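Local coordinates for TTHB210-like domain-containing protein (Thermus thermophilus, PDB 3VG8), which is of unknown function but forms a homodecamer and is controlled by the sigma-E/anti-sigma-E regulatory system of Thermus thermophilus, at residues 24-34 and 60-71; 42-52 and 92-102. The protein carries 1 engineered substitution. All coordinates share one frame; numbering follows the deposited sequence.

From the N terminus the chain passes through segments 24-34, 42-52, 60-71 and 92-102 in turn. Contact 1 is made when 60-71 returns to 24-34, closing a loop of 25 residues that contains strand 42-50. Contact 2 is made later, when 92-102 returns to 42-52 over 39 residues. The segments alternate, so the two closures cross. Contact 1 ties helix 65-71 to the loop leading into strand 33-36, whereas contact 2 pairs strand 42-50 with strand 94-100. Phe33 and Glu30 bond through their backbones to Val46 and Met48, so both reach the same antiparallel sheet, through neighbouring strands 33-36 and 42-50, and both touch a second subunit, another copy of this protein.

Contact 1 (24-34 and 60-71)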
loop_
_atom_site.group_PDB
_atom_site.type_symbol
_atom_site.label_atom_id
_atom_site.label_comp_id
_atom_site.label_asym_id
_atom_site.label_seq_id
_atom_site.Cartn_x
_atom_site.Cartn_y
_atom_site.Cartn_z
ATOM N N ASP F 24 6.201 4.373 44.777
ATOM C CA ASP F 24 6.359 4.835 46.153
ATOM C C ASP F 24 5.940 3.638 47.005
ATOM O O ASP F 24 4.779 3.226 46.968
ATOM C CB ASP F 24 5.447 6.032 46.429
ATOM C CG ASP F 24 5.538 6.518 47.869
ATOM O OD1 ASP F 24 5.068 7.643 48.129
ATOM O OD2 ASP F 24 6.069 5.781 48.737
ATOM N N PRO F 25 6.886 3.058 47.776
ATOM C CA PRO F 25 6.628 1.898 48.638
ATOM C C PRO F 25 5.433 2.071 49.547
ATOM O O PRO F 25 4.769 1.089 49.886
ATOM C CB PRO F 25 7.924 1.751 49.423
ATOM C CG PRO F 25 8.962 2.296 48.462
ATOM C CD PRO F 25 8.270 3.535 47.950
ATOM N N SER F 26 5.155 3.314 49.939
ATOM C CA SER F 26 4.020 3.586 50.813
ATOM C C SER F 26 2.685 3.502 50.082
ATOM O O SER F 26 1.634 3.542 50.714
ATOM C CB SER F 26 4.136 4.975 51.441
ATOM O OG SER F 26 3.734 5.992 50.533
ATOM N N THR F 27 2.717 3.389 48.755
ATOM C CA THR F 27 1.480 3.319 47.971
ATOM C C THR F 27 1.123 1.896 47.528
ATOM O O THR F 27 0.085 1.669 46.912
ATOM C CB THR F 27 1.564 4.254 46.732
ATOM O OG1 THR F 27 2.495 3.730 45.781
ATOM C CG2 THR F 27 2.045 5.640 47.152
ATOM N N LEU F 28 1.978 0.934 47.856
ATOM C CA LEU F 28 1.733 -0.456 47.496
ATOM C C LEU F 28 0.542 -0.972 48.294
ATOM O O LEU F 28 0.257 -0.457 49.370
ATOM C CB LEU F 28 2.973 -1.307 47.798
ATOM C CG LEU F 28 4.168 -1.000 46.897
ATOM C CD1 LEU F 28 5.382 -1.803 47.329
ATOM C CD2 LEU F 28 3.789 -1.331 45.460
ATOM N N PRO F 29 -0.146 -2.021 47.796
ATOM C CA PRO F 29 0.096 -2.764 46.559
ATOM C C PRO F 29 -0.420 -2.093 45.280
ATOM O O PRO F 29 0.040 -2.412 44.181
ATOM C CB PRO F 29 -0.620 -4.086 46.822
ATOM C CG PRO F 29 -1.878 -3.589 47.509
ATOM C CD PRO F 29 -1.322 -2.568 48.504
ATOM N N GLU F 30 -1.371 -1.178 45.416
ATOM C CA GLU F 30 -1.933 -0.510 44.242
ATOM C C GLU F 30 -0.987 0.374 43.441
ATOM O O GLU F 30 -1.056 0.402 42.213
ATOM C CB GLU F 30 -3.136 0.345 44.618
ATOM C CG GLU F 30 -4.305 -0.421 45.177
ATOM C CD GLU F 30 -4.194 -0.602 46.681
ATOM O OE1 GLU F 30 -5.094 -1.248 47.257
ATOM O OE2 GLU F 30 -3.218 -0.095 47.283
ATOM N N GLY F 31 -0.140 1.127 44.136
ATOM C CA GLY F 31 0.777 2.014 43.456
ATOM C C GLY F 31 0.258 3.438 43.391
ATOM O O GLY F 31 -0.272 3.936 44.376
ATOM N N PRO F 32 0.293 4.085 42.212
ATOM C CA PRO F 32 0.767 3.584 40.919
ATOM C C PRO F 32 2.268 3.436 40.669
ATOM O O PRO F 32 3.099 4.066 41.329
ATOM C CB PRO F 32 0.134 4.561 39.936
ATOM C CG PRO F 32 0.248 5.855 40.671
ATOM C CD PRO F 32 -0.133 5.492 42.097
ATOM N N PHE F 33 2.587 2.573 39.703
ATOM C CA PHE F 33 3.957 2.349 39.286
ATOM C C PHE F 33 4.197 3.298 38.109
ATOM O O PHE F 33 3.301 3.532 37.282
ATOM C CB PHE F 33 4.161 0.915 38.814
ATOM C CG PHE F 33 4.153 -0.100 39.915
ATOM C CD1 PHE F 33 2.989 -0.369 40.623
ATOM C CD2 PHE F 33 5.310 -0.827 40.216
ATOM C CE1 PHE F 33 2.968 -1.351 41.613
ATOM C CE2 PHE F 33 5.303 -1.816 41.203
ATOM C CZ PHE F 33 4.133 -2.080 41.901
ATOM N N LEU F 34 5.398 3.857 38.039
ATOM C CA LEU F 34 5.747 4.759 36.960
ATOM C C LEU F 34 6.761 4.026 36.077
ATOM O O LEU F 34 7.768 3.525 36.565
ATOM C CB LEU F 34 6.349 6.040 37.529
ATOM C CG LEU F 34 5.507 6.734 38.606
ATOM C CD1 LEU F 34 6.282 7.910 39.188
ATOM C CD2 LEU F 34 4.194 7.225 38.021
ATOM N N TYR F 60 -12.390 1.809 45.391
ATOM C CA TYR F 60 -11.083 2.451 45.344
ATOM C C TYR F 60 -11.349 3.922 45.082
ATOM O O TYR F 60 -11.806 4.290 43.990
ATOM C CB TYR F 60 -10.251 1.864 44.208
ATOM C CG TYR F 60 -9.695 0.492 44.480
ATOM C CD1 TYR F 60 -8.549 0.324 45.256
ATOM C CD2 TYR F 60 -10.282 -0.633 43.929
ATOM C CE1 TYR F 60 -8.005 -0.928 45.462
ATOM C CE2 TYR F 60 -9.745 -1.894 44.132
ATOM C CZ TYR F 60 -8.610 -2.038 44.892
ATOM O OH TYR F 60 -8.066 -3.295 45.070
ATOM N N VAL F 61 -11.086 4.760 46.081
ATOM C CA VAL F 61 -11.337 6.192 45.941
ATOM C C VAL F 61 -10.076 6.991 46.203
ATOM O O VAL F 61 -9.276 6.634 47.080
ATOM C CB VAL F 61 -12.427 6.661 46.927
ATOM C CG1 VAL F 61 -12.808 8.108 46.648
ATOM C CG2 VAL F 61 -13.649 5.764 46.809
ATOM N N ASP F 62 -9.894 8.059 45.424
ATOM C CA ASP F 62 -8.743 8.949 45.573
ATOM C C ASP F 62 -7.434 8.174 45.540
ATOM O O ASP F 62 -6.609 8.328 46.428
ATOM C CB ASP F 62 -8.836 9.701 46.910
ATOM C CG ASP F 62 -7.943 10.949 46.958
ATOM O OD1 ASP F 62 -7.604 11.381 48.078
ATOM O OD2 ASP F 62 -7.591 11.512 45.892
ATOM N N ILE F 63 -7.241 7.341 44.524
ATOM C CA ILE F 63 -6.023 6.538 44.429
ATOM C C ILE F 63 -4.939 7.242 43.599
ATOM O O ILE F 63 -5.243 7.943 42.625
ATOM C CB ILE F 63 -6.337 5.150 43.806
ATOM C CG1 ILE F 63 -7.498 4.515 44.551
ATOM C CG2 ILE F 63 -5.141 4.229 43.927
ATOM C CD1 ILE F 63 -7.217 4.270 46.030
ATOM N N GLY F 64 -3.682 7.060 44.007
ATOM C CA GLY F 64 -2.544 7.656 43.315
ATOM C C GLY F 64 -2.398 9.176 43.398
ATOM O O GLY F 64 -1.645 9.772 42.625
ATOM N N THR F 65 -3.084 9.810 44.344
ATOM C CA THR F 65 -3.028 11.264 44.464
ATOM C C THR F 65 -1.625 11.818 44.703
ATOM O O THR F 65 -1.188 12.742 43.997
ATOM C CB THR F 65 -3.952 11.742 45.578
ATOM O OG1 THR F 65 -5.180 11.014 45.499
ATOM C CG2 THR F 65 -4.264 13.246 45.418
ATOM N N LYS F 66 -0.930 11.261 45.696
ATOM C CA LYS F 66 0.434 11.686 46.038
ATOM C C LYS F 66 1.347 11.578 44.814
ATOM O O LYS F 66 1.951 12.558 44.387
ATOM C CB LYS F 66 0.990 10.814 47.182
ATOM C CG LYS F 66 2.436 11.119 47.608
ATOM C CD LYS F 66 2.895 10.153 48.719
ATOM C CE LYS F 66 4.376 10.316 49.065
ATOM N NZ LYS F 66 4.885 9.263 50.025
ATOM N N THR F 67 1.436 10.374 44.258
ATOM C CA THR F 67 2.269 10.114 43.089
ATOM C C THR F 67 1.896 11.019 41.909
ATOM O O THR F 67 2.752 11.685 41.338
ATOM C CB THR F 67 2.146 8.633 42.649
ATOM O OG1 THR F 67 2.570 7.778 43.722
ATOM C CG2 THR F 67 3.006 8.363 41.407
ATOM N N LEU F 68 0.619 11.040 41.547
ATOM C CA LEU F 68 0.148 11.857 40.435
ATOM C C LEU F 68 0.528 13.331 40.589
ATOM O O LEU F 68 1.151 13.914 39.694
ATOM C CB LEU F 68 -1.372 11.713 40.291
ATOM C CG LEU F 68 -1.806 10.328 39.801
ATOM C CD1 LEU F 68 -3.320 10.174 39.864
ATOM C CD2 LEU F 68 -1.298 10.142 38.387
ATOM N N ARG F 69 0.164 13.921 41.726
ATOM C CA ARG F 69 0.460 15.326 42.012
ATOM C C ARG F 69 1.920 15.656 41.759
ATOM O O ARG F 69 2.238 16.730 41.244
ATOM C CB ARG F 69 0.127 15.662 43.476
ATOM C CG ARG F 69 -1.343 15.491 43.862
ATOM C CD ARG F 69 -2.091 16.818 43.987
ATOM N NE ARG F 69 -3.442 16.600 44.500
ATOM C CZ ARG F 69 -4.313 17.565 44.790
ATOM N NH1 ARG F 69 -3.987 18.844 44.620
ATOM N NH2 ARG F 69 -5.519 17.249 45.252
ATOM N N ALA F 70 2.804 14.729 42.128
ATOM C CA ALA F 70 4.237 14.931 41.952
ATOM C C ALA F 70 4.627 14.989 40.484
ATOM O O ALA F 70 5.643 15.590 40.138
ATOM C CB ALA F 70 5.019 13.830 42.654
ATOM N N LEU F 71 3.833 14.368 39.621
ATOM C CA LEU F 71 4.138 14.391 38.197
ATOM C C LEU F 71 4.166 15.816 37.651
ATOM O O LEU F 71 5.192 16.493 37.702
ATOM C CB LEU F 71 3.120 13.568 37.403
ATOM C CG LEU F 71 3.151 12.049 37.557
ATOM C CD1 LEU F 71 2.406 11.428 36.368
ATOM C CD2 LEU F 71 4.595 11.551 37.597
HETATM O O HOH W 1 3.482 5.181 43.738
HETATM O O HOH W 2 -5.938 -3.426 46.301
#
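A single water sits between Thr27 and Thr67 and joins four protein atoms: it accepts from Asp24 N, donates to Thr27 OG1 and to Pro32 O, and shares a hydrogen bond with Thr67 OG1. It illustrates how a helix can be fitted to an irregular loop, here helix 65-71 against the Asx turn at Asp24 and the cis-proline bend at Pro32 that leads into strand 33-36. Asp24 sets the turn, its OD2 being met by Ser26 N at 2.9 Å from above the carboxylate plane. With CG swung opposite the backbone N (chi1 178°), the other oxygen faces the helix, and Lys66 NZ reaches OD1 of Asp24 at 2.5 Å on the syn lone pair. The fully extended Lys66 crosses the aspartate at about a right angle. With an alanine here, the ammonium of Lys66 would probably be left without its mate, and Ser26 N would lose the acceptor that fixes the turn.

Beneath this polar layer, Thr67 CG2 meets Pro32 CG at 3.8 Å and, tip to tip, Leu34 CD2 at the same distance. Pro32 CD lies 3.5 Å from Gly64 CA at the helix N-cap, where any CB would be tight against the proline. At the far end Tyr60 and Ile63 pair antiparallel with a strand of the second subunit, so that beta structure runs on across the interface. Glu30 OE1 approaches the edge of the Tyr60 ring, its carboxylate turned 72° from the ring plane, and a second water lies 2.5 Å both from Glu30 OE1 and from Tyr60 OH.

Contact 2 (42-52 and 92-102); sequences LVKVVFMVPLK and EPHYHIELVLV
Lys44 NZ is held between two carboxylates, forming a salt bridge to Glu98 OE1 at 3.1 Å and another to Glu107 of helix 104-110, with a weak bond to Glu98 OE2 besides. The ammonium comes from above the Glu98 carboxylate plane: CG of Lys44 lies between the backbone N and the carbonyl carbon (chi1 61°), and from there the extended chain runs to the acid. Asn80 also binds Glu98 OE1, so this buried acid is gripped from a neighbouring strand as well.

Further along the same face, the selenium of selenomethionine Met48 stands over the centre of the His96 ring, 3.3 Å from Met48 SE to the ring centroid. Bends at chi2 and chi3 fold the chain over the imidazole. Pro50 CA covers a face of the His94 ring in a CH-pi contact, while His94 ND1 donates to Glu92 O at 2.7 Å, fixing the ring's rotation.

Val45, Phe47 and Val49 lie on the other face, paired with Leu99, Ile97 and Tyr95. There Phe47 CB packs 4.1 Å from Ile97 CB, and Tyr95 OH bonds to His58 O of the second subunit. Backbone hydrogen bonds link the segments from Leu101 N to Val43 O at one end to Leu51 N to Pro93 O at the other. These are inner strands of a five-stranded antiparallel sheet, strand 42-50 also carrying a classic beta bulge at Val43 and Lys44 against Ala35 of strand 33-36.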
loop_
_atom_site.group_PDB
_atom_site.type_symbol
_atom_site.label_atom_id
_atom_site.label_comp_id
_atom_site.label_asym_id
_atom_site.label_seq_id
_atom_site.Cartn_x
_atom_site.Cartn_y
_atom_site.Cartn_z
ATOM N N LEU F 42 8.921 9.596 31.292
ATOM C CA LEU F 42 7.822 8.830 31.868
ATOM C C LEU F 42 6.861 8.419 30.741
ATOM O O LEU F 42 6.301 9.262 30.043
ATOM C CB LEU F 42 7.072 9.667 32.893
ATOM C CG LEU F 42 5.824 9.012 33.501
ATOM C CD1 LEU F 42 6.205 7.750 34.263
ATOM C CD2 LEU F 42 5.135 10.026 34.440
ATOM N N VAL F 43 6.681 7.115 30.585
ATOM C CA VAL F 43 5.826 6.544 29.545
ATOM C C VAL F 43 4.398 6.259 30.020
ATOM O O VAL F 43 3.423 6.495 29.285
ATOM C CB VAL F 43 6.457 5.219 29.016
ATOM C CG1 VAL F 43 5.585 4.585 27.944
ATOM C CG2 VAL F 43 7.831 5.522 28.421
ATOM N N LYS F 44 4.270 5.758 31.242
ATOM C CA LYS F 44 2.946 5.422 31.759
ATOM C C LYS F 44 2.874 5.267 33.261
ATOM O O LYS F 44 3.881 5.073 33.919
ATOM C CB LYS F 44 2.410 4.149 31.093
ATOM C CG LYS F 44 3.243 2.871 31.302
ATOM C CD LYS F 44 2.578 1.691 30.563
ATOM C CE LYS F 44 3.454 0.453 30.446
ATOM N NZ LYS F 44 2.829 -0.606 29.571
ATOM N N VAL F 45 1.646 5.360 33.766
ATOM C CA VAL F 45 1.295 5.270 35.176
ATOM C C VAL F 45 0.430 4.011 35.323
ATOM O O VAL F 45 -0.653 3.913 34.731
ATOM C CB VAL F 45 0.495 6.520 35.556
ATOM C CG1 VAL F 45 0.069 6.463 37.001
ATOM C CG2 VAL F 45 1.352 7.745 35.292
ATOM N N VAL F 46 0.899 3.049 36.114
ATOM C CA VAL F 46 0.199 1.772 36.243
ATOM C C VAL F 46 -0.386 1.431 37.627
ATOM O O VAL F 46 0.352 1.324 38.595
ATOM C CB VAL F 46 1.155 0.622 35.826
ATOM C CG1 VAL F 46 0.439 -0.715 35.853
ATOM C CG2 VAL F 46 1.720 0.888 34.444
ATOM N N PHE F 47 -1.707 1.275 37.705
ATOM C CA PHE F 47 -2.370 0.883 38.955
ATOM C C PHE F 47 -2.556 -0.637 38.927
ATOM O O PHE F 47 -2.940 -1.201 37.906
ATOM C CB PHE F 47 -3.748 1.544 39.086
ATOM C CG PHE F 47 -3.686 3.023 39.214
ATOM C CD1 PHE F 47 -3.672 3.832 38.089
ATOM C CD2 PHE F 47 -3.568 3.617 40.469
ATOM C CE1 PHE F 47 -3.536 5.205 38.210
ATOM C CE2 PHE F 47 -3.433 4.987 40.595
ATOM C CZ PHE F 47 -3.417 5.780 39.463
HETATM N N MSE F 48 -2.283 -1.293 40.046
HETATM C CA MSE F 48 -2.423 -2.748 40.152
HETATM C C MSE F 48 -3.643 -3.072 40.989
HETATM O O MSE F 48 -3.732 -2.614 42.130
HETATM C CB MSE F 48 -1.226 -3.349 40.881
HETATM C CG MSE F 48 0.101 -3.148 40.213
HETATM SE SE MSE F 48 0.097 -4.140 38.591
HETATM C CE MSE F 48 -0.193 -5.926 39.327
ATOM N N VAL F 49 -4.581 -3.850 40.447
ATOM C CA VAL F 49 -5.756 -4.246 41.222
ATOM C C VAL F 49 -6.092 -5.723 41.085
ATOM O O VAL F 49 -6.123 -6.270 39.976
ATOM C CB VAL F 49 -7.034 -3.416 40.857
ATOM C CG1 VAL F 49 -6.785 -1.938 41.128
ATOM C CG2 VAL F 49 -7.429 -3.640 39.419
ATOM N N PRO F 50 -6.357 -6.396 42.218
ATOM C CA PRO F 50 -6.695 -7.823 42.158
ATOM C C PRO F 50 -8.120 -7.943 41.646
ATOM O O PRO F 50 -8.996 -7.171 42.049
ATOM C CB PRO F 50 -6.586 -8.291 43.621
ATOM C CG PRO F 50 -5.853 -7.156 44.340
ATOM C CD PRO F 50 -6.326 -5.921 43.610
ATOM N N LEU F 51 -8.338 -8.886 40.745
ATOM C CA LEU F 51 -9.651 -9.119 40.169
ATOM C C LEU F 51 -10.662 -9.437 41.274
ATOM O O LEU F 51 -11.812 -8.969 41.250
ATOM C CB LEU F 51 -9.579 -10.292 39.178
ATOM C CG LEU F 51 -10.890 -10.718 38.493
ATOM C CD1 LEU F 51 -11.498 -9.554 37.740
ATOM C CD2 LEU F 51 -10.615 -11.874 37.551
ATOM N N LYS F 52 -10.235 -10.224 42.255
ATOM C CA LYS F 52 -11.133 -10.591 43.342
ATOM C C LYS F 52 -11.722 -9.376 44.052
ATOM O O LYS F 52 -12.891 -9.403 44.432
ATOM C CB LYS F 52 -10.430 -11.481 44.369
ATOM C CG LYS F 52 -11.410 -12.009 45.434
ATOM C CD LYS F 52 -10.766 -12.983 46.395
ATOM C CE LYS F 52 -9.828 -12.266 47.347
ATOM N NZ LYS F 52 -9.111 -13.222 48.236
ATOM N N GLU F 92 -2.681 -14.396 42.458
ATOM C CA GLU F 92 -4.066 -14.367 41.992
ATOM C C GLU F 92 -4.222 -13.365 40.852
ATOM O O GLU F 92 -3.416 -12.441 40.711
ATOM C CB GLU F 92 -4.997 -13.968 43.135
ATOM C CG GLU F 92 -4.683 -12.597 43.672
ATOM C CD GLU F 92 -5.614 -12.181 44.793
ATOM O OE1 GLU F 92 -6.845 -12.155 44.581
ATOM O OE2 GLU F 92 -5.108 -11.873 45.887
ATOM N N PRO F 93 -5.286 -13.518 40.047
ATOM C CA PRO F 93 -5.538 -12.616 38.920
ATOM C C PRO F 93 -5.578 -11.151 39.323
ATOM O O PRO F 93 -6.170 -10.781 40.339
ATOM C CB PRO F 93 -6.889 -13.103 38.376
ATOM C CG PRO F 93 -6.923 -14.555 38.761
ATOM C CD PRO F 93 -6.367 -14.514 40.171
ATOM N N HIS F 94 -4.933 -10.326 38.511
ATOM C CA HIS F 94 -4.870 -8.882 38.699
ATOM C C HIS F 94 -5.173 -8.177 37.373
ATOM O O HIS F 94 -5.290 -8.813 36.323
ATOM C CB HIS F 94 -3.463 -8.448 39.119
ATOM C CG HIS F 94 -3.197 -8.573 40.580
ATOM N ND1 HIS F 94 -3.104 -9.790 41.219
ATOM C CD2 HIS F 94 -3.024 -7.630 41.535
ATOM C CE1 HIS F 94 -2.889 -9.590 42.507
ATOM N NE2 HIS F 94 -2.837 -8.289 42.726
ATOM N N TYR F 95 -5.321 -6.859 37.447
ATOM C CA TYR F 95 -5.497 -6.044 36.261
ATOM C C TYR F 95 -4.549 -4.863 36.429
ATOM O O TYR F 95 -4.346 -4.340 37.546
ATOM C CB TYR F 95 -6.946 -5.575 36.078
ATOM C CG TYR F 95 -7.638 -6.294 34.936
ATOM C CD1 TYR F 95 -7.529 -5.839 33.611
ATOM C CD2 TYR F 95 -8.335 -7.479 35.169
ATOM C CE1 TYR F 95 -8.106 -6.566 32.546
ATOM C CE2 TYR F 95 -8.900 -8.197 34.141
ATOM C CZ TYR F 95 -8.786 -7.743 32.827
ATOM O OH TYR F 95 -9.344 -8.503 31.818
ATOM N N HIS F 96 -3.899 -4.507 35.332
ATOM C CA HIS F 96 -2.988 -3.381 35.327
ATOM C C HIS F 96 -3.784 -2.288 34.661
ATOM O O HIS F 96 -4.161 -2.427 33.511
ATOM C CB HIS F 96 -1.745 -3.670 34.472
ATOM C CG HIS F 96 -0.760 -4.597 35.111
ATOM N ND1 HIS F 96 -1.112 -5.826 35.628
ATOM C CD2 HIS F 96 0.582 -4.495 35.272
ATOM C CE1 HIS F 96 -0.033 -6.440 36.078
ATOM N NE2 HIS F 96 1.008 -5.653 35.875
ATOM N N ILE F 97 -4.064 -1.210 35.371
ATOM C CA ILE F 97 -4.800 -0.125 34.758
ATOM C C ILE F 97 -3.716 0.900 34.456
ATOM O O ILE F 97 -3.078 1.459 35.357
ATOM C CB ILE F 97 -5.858 0.449 35.712
ATOM C CG1 ILE F 97 -6.717 -0.686 36.284
ATOM C CG2 ILE F 97 -6.739 1.413 34.965
ATOM C CD1 ILE F 97 -7.500 -1.434 35.239
ATOM N N GLU F 98 -3.515 1.137 33.174
ATOM C CA GLU F 98 -2.460 2.012 32.724
ATOM C C GLU F 98 -2.908 3.318 32.065
ATOM O O GLU F 98 -3.764 3.327 31.178
ATOM C CB GLU F 98 -1.560 1.233 31.747
ATOM C CG GLU F 98 -1.432 -0.265 32.035
ATOM C CD GLU F 98 -0.308 -0.930 31.230
ATOM O OE1 GLU F 98 -0.231 -0.718 29.999
ATOM O OE2 GLU F 98 0.499 -1.668 31.838
ATOM N N LEU F 99 -2.316 4.409 32.530
ATOM C CA LEU F 99 -2.550 5.744 31.983
ATOM C C LEU F 99 -1.283 5.981 31.150
ATOM O O LEU F 99 -0.217 6.225 31.706
ATOM C CB LEU F 99 -2.652 6.767 33.118
ATOM C CG LEU F 99 -4.051 6.943 33.720
ATOM C CD1 LEU F 99 -4.562 5.609 34.221
ATOM C CD2 LEU F 99 -4.015 7.978 34.847
ATOM N N VAL F 100 -1.409 5.894 29.829
ATOM C CA VAL F 100 -0.272 6.017 28.920
ATOM C C VAL F 100 -0.127 7.423 28.361
ATOM O O VAL F 100 -1.053 7.979 27.821
ATOM C CB VAL F 100 -0.391 4.966 27.778
ATOM C CG1 VAL F 100 0.932 4.865 27.016
ATOM C CG2 VAL F 100 -0.776 3.590 28.374
ATOM N N LEU F 101 1.063 7.987 28.491
ATOM C CA LEU F 101 1.307 9.357 28.089
ATOM C C LEU F 101 1.828 9.582 26.674
ATOM O O LEU F 101 2.214 10.698 26.337
ATOM C CB LEU F 101 2.239 9.999 29.122
ATOM C CG LEU F 101 1.952 9.483 30.549
ATOM C CD1 LEU F 101 2.881 10.171 31.537
ATOM C CD2 LEU F 101 0.490 9.748 30.933
ATOM N N VAL F 102 1.851 8.520 25.868
ATOM C CA VAL F 102 2.269 8.580 24.464
ATOM C C VAL F 102 1.358 7.611 23.672
ATOM O O VAL F 102 0.663 6.779 24.259
ATOM C CB VAL F 102 3.734 8.130 24.276
ATOM C CG1 VAL F 102 4.683 9.130 24.901
ATOM C CG2 VAL F 102 3.929 6.752 24.911
HETATM O O HOH W 3 -7.921 -11.918 42.297
#